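Local coordinates for protein dTDP-4-dehydrorhamnose reductase (Yersinia enterocolitica, PDB 5U9C) that probably reduces dTDP-4-dehydro-L-rhamnose to dTDP-L-rhamnose with NADPH, in the pathway that makes dTDP-L-rhamnose, at residues D[70-75]-D[128-133]. Numbering follows the deposited sequence.
Sequences DLCERE and NYYGRS
E73 meets the start of helix 129-144 with its carboxylate. E73 OE1 accepts from Y129 N at 2.9 Å. The bond is nearly straight (174°) and uses the syn lone pair of OE1. CG lies anti to the backbone N (chi1 -159°), and a bend at chi2 swings the carboxylate round to that helix end. Water 1 extends the grip: it donates to E73 OE1 and accepts from Y130 N. The carboxylate, probably ionised, sits where the helix dipole would be expected to favour a negative charge. E73 OE2 accepts from water 2 at 2.7 Å; that water in turn accepts from R132 NH1. R132 NH1 also lies over the centre of the Y129 ring, 3.4 Å above its plane.

The fold here is the NADP Rossmann type, with helices packed about a parallel sheet. The short helix 69-74 follows strand 59-62, and helix 129-144 precedes strand 149-154. The two segments run almost perpendicular (91°), with axes 8.6 Å apart. N128 is the N-cap: in the conformer described its OD1 accepts from G131 N, while its ND2 donates to P255 O. It lies close to R256, seen to bind (R)-malate in this protein but not in this chain; R256 forms a salt bridge with D70.

C72 fills the other half of the interface. Its CB packs on Y130 CB at 3.9 Å. Its SG lies at the edge of the Y130 ring, 3.9 Å from CD1, in a sulfur-aromatic contact. C72 O approaches Y129 CB at 3.6 Å. The E73 side chain crosses that of Y129 at about a right angle, its oxygens near CD2 and oblique to the ring. Y129 OH bonds to D122 and K115 of a second subunit.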
loop_
_atom_site.group_PDB
_atom_site.type_symbol
_atom_site.label_atom_id
_atom_site.label_comp_id
_atom_site.label_asym_id
_atom_site.label_seq_id
_atom_site.Cartn_x
_atom_site.Cartn_y
_atom_site.Cartn_z
ATOM N N ASP D 70 -11.911 15.035 15.346
ATOM C CA ASP D 70 -10.855 15.989 15.061
ATOM C C ASP D 70 -10.073 16.398 16.298
ATOM O O ASP D 70 -8.830 16.552 16.245
ATOM C CB ASP D 70 -11.455 17.165 14.327
ATOM C CG ASP D 70 -12.032 16.738 12.986
ATOM O OD1 ASP D 70 -11.248 16.166 12.189
ATOM O OD2 ASP D 70 -13.252 16.949 12.751
ATOM N N LEU D 71 -10.781 16.551 17.414
ATOM C CA LEU D 71 -10.126 16.857 18.686
ATOM C C LEU D 71 -9.209 15.670 19.044
ATOM O O LEU D 71 -8.078 15.870 19.486
ATOM C CB LEU D 71 -11.153 17.110 19.790
ATOM C CG LEU D 71 -10.617 17.313 21.215
ATOM C CD1 LEU D 71 -9.690 18.518 21.252
ATOM C CD2 LEU D 71 -11.777 17.480 22.192
ATOM N N CYS D 72 -9.693 14.444 18.810
ATOM C CA CYS D 72 -8.893 13.234 19.084
ATOM C C CYS D 72 -7.606 13.209 18.278
ATOM O O CYS D 72 -6.587 12.726 18.779
ATOM C CB CYS D 72 -9.676 11.959 18.803
ATOM S SG CYS D 72 -10.987 11.560 19.985
ATOM N N GLU D 73 -7.651 13.712 17.032
ATOM C CA GLU D 73 -6.450 13.782 16.199
ATOM C C GLU D 73 -5.448 14.836 16.718
ATOM O O GLU D 73 -4.247 14.568 16.778
ATOM C CB GLU D 73 -6.791 14.080 14.747
ATOM C CG GLU D 73 -5.701 13.687 13.778
ATOM C CD GLU D 73 -5.566 12.172 13.611
ATOM O OE1 GLU D 73 -6.378 11.403 14.168
ATOM O OE2 GLU D 73 -4.634 11.750 12.919
ATOM N N ARG D 74 -5.932 16.005 17.116
ATOM C CA ARG D 74 -5.048 17.052 17.652
ATOM C C ARG D 74 -4.500 16.691 19.034
ATOM O O ARG D 74 -3.372 17.061 19.369
ATOM C CB ARG D 74 -5.785 18.398 17.791
ATOM C CG ARG D 74 -6.283 18.968 16.484
ATOM C CD ARG D 74 -6.782 20.397 16.658
ATOM N NE ARG D 74 -7.966 20.496 17.496
ATOM C CZ ARG D 74 -9.218 20.307 17.066
ATOM N NH1 ARG D 74 -10.197 20.411 17.918
ATOM N NH2 ARG D 74 -9.497 19.976 15.807
ATOM N N GLU D 75 -5.335 16.029 19.835
ATOM C CA GLU D 75 -5.002 15.668 21.224
ATOM C C GLU D 75 -5.196 14.186 21.462
ATOM O O GLU D 75 -6.114 13.770 22.178
ATOM C CB GLU D 75 -5.867 16.474 22.210
ATOM C CG GLU D 75 -5.577 17.957 22.155
ATOM C CD GLU D 75 -6.429 18.775 23.109
ATOM O OE1 GLU D 75 -6.883 18.245 24.162
ATOM O OE2 GLU D 75 -6.642 19.953 22.780
ATOM N N ASN D 128 -7.404 6.896 11.926
ATOM C CA ASN D 128 -7.188 8.073 12.776
ATOM C C ASN D 128 -7.134 7.729 14.264
ATOM O O ASN D 128 -7.395 6.575 14.655
ATOM C CB ASN D 128 -8.265 9.125 12.460
ATOM C CG ASN D 128 -9.682 8.548 12.424
ATOM O OD1 ASN D 128 -10.079 7.742 13.278
ATOM N ND2 ASN D 128 -10.470 9.002 11.452
ATOM N N TYR D 129 -6.772 8.708 15.096
ATOM C CA TYR D 129 -6.643 8.448 16.531
ATOM C C TYR D 129 -7.943 8.107 17.239
ATOM O O TYR D 129 -7.935 7.292 18.137
ATOM C CB TYR D 129 -5.820 9.532 17.259
ATOM C CG TYR D 129 -4.327 9.403 16.966
ATOM C CD1 TYR D 129 -3.589 8.331 17.487
ATOM C CD2 TYR D 129 -3.663 10.317 16.123
ATOM C CE1 TYR D 129 -2.230 8.206 17.210
ATOM C CE2 TYR D 129 -2.301 10.194 15.845
ATOM C CZ TYR D 129 -1.591 9.145 16.390
ATOM O OH TYR D 129 -0.269 8.996 16.087
ATOM N N TYR D 130 -9.060 8.690 16.797
ATOM C CA TYR D 130 -10.349 8.354 17.363
ATOM C C TYR D 130 -10.594 6.850 17.176
ATOM O O TYR D 130 -10.878 6.127 18.141
ATOM C CB TYR D 130 -11.478 9.161 16.712
ATOM C CG TYR D 130 -12.841 8.646 17.109
ATOM C CD1 TYR D 130 -13.281 8.758 18.429
ATOM C CD2 TYR D 130 -13.668 8.012 16.189
ATOM C CE1 TYR D 130 -14.499 8.252 18.824
ATOM C CE2 TYR D 130 -14.914 7.527 16.575
ATOM C CZ TYR D 130 -15.311 7.637 17.891
ATOM O OH TYR D 130 -16.527 7.162 18.299
ATOM N N GLY D 131 -10.444 6.389 15.938
ATOM C CA GLY D 131 -10.651 4.967 15.617
ATOM C C GLY D 131 -9.722 4.036 16.394
ATOM O O GLY D 131 -10.164 2.998 16.928
ATOM N N ARG D 132 -8.442 4.414 16.493
ATOM C CA ARG D 132 -7.487 3.639 17.261
ATOM C C ARG D 132 -7.914 3.531 18.735
ATOM O O ARG D 132 -7.827 2.457 19.332
ATOM C CB ARG D 132 -6.103 4.277 17.187
ATOM C CG ARG D 132 -5.460 4.203 15.815
ATOM C CD ARG D 132 -4.197 5.037 15.707
ATOM N NE ARG D 132 -3.735 5.040 14.339
ATOM C CZ ARG D 132 -3.585 6.092 13.548
ATOM N NH1 ARG D 132 -3.684 7.333 14.003
ATOM N NH2 ARG D 132 -3.174 5.893 12.297
ATOM N N SER D 133 -8.364 4.652 19.317
ATOM C CA SER D 133 -8.765 4.669 20.727
ATOM C C SER D 133 -9.981 3.791 21.001
ATOM O O SER D 133 -10.044 3.105 22.023
ATOM C CB SER D 133 -8.990 6.105 21.226
ATOM O OG SER D 133 -10.169 6.716 20.680
HETATM O O HOH W 1 -8.963 11.106 15.228
HETATM O O HOH W 2 -3.636 9.388 12.173
#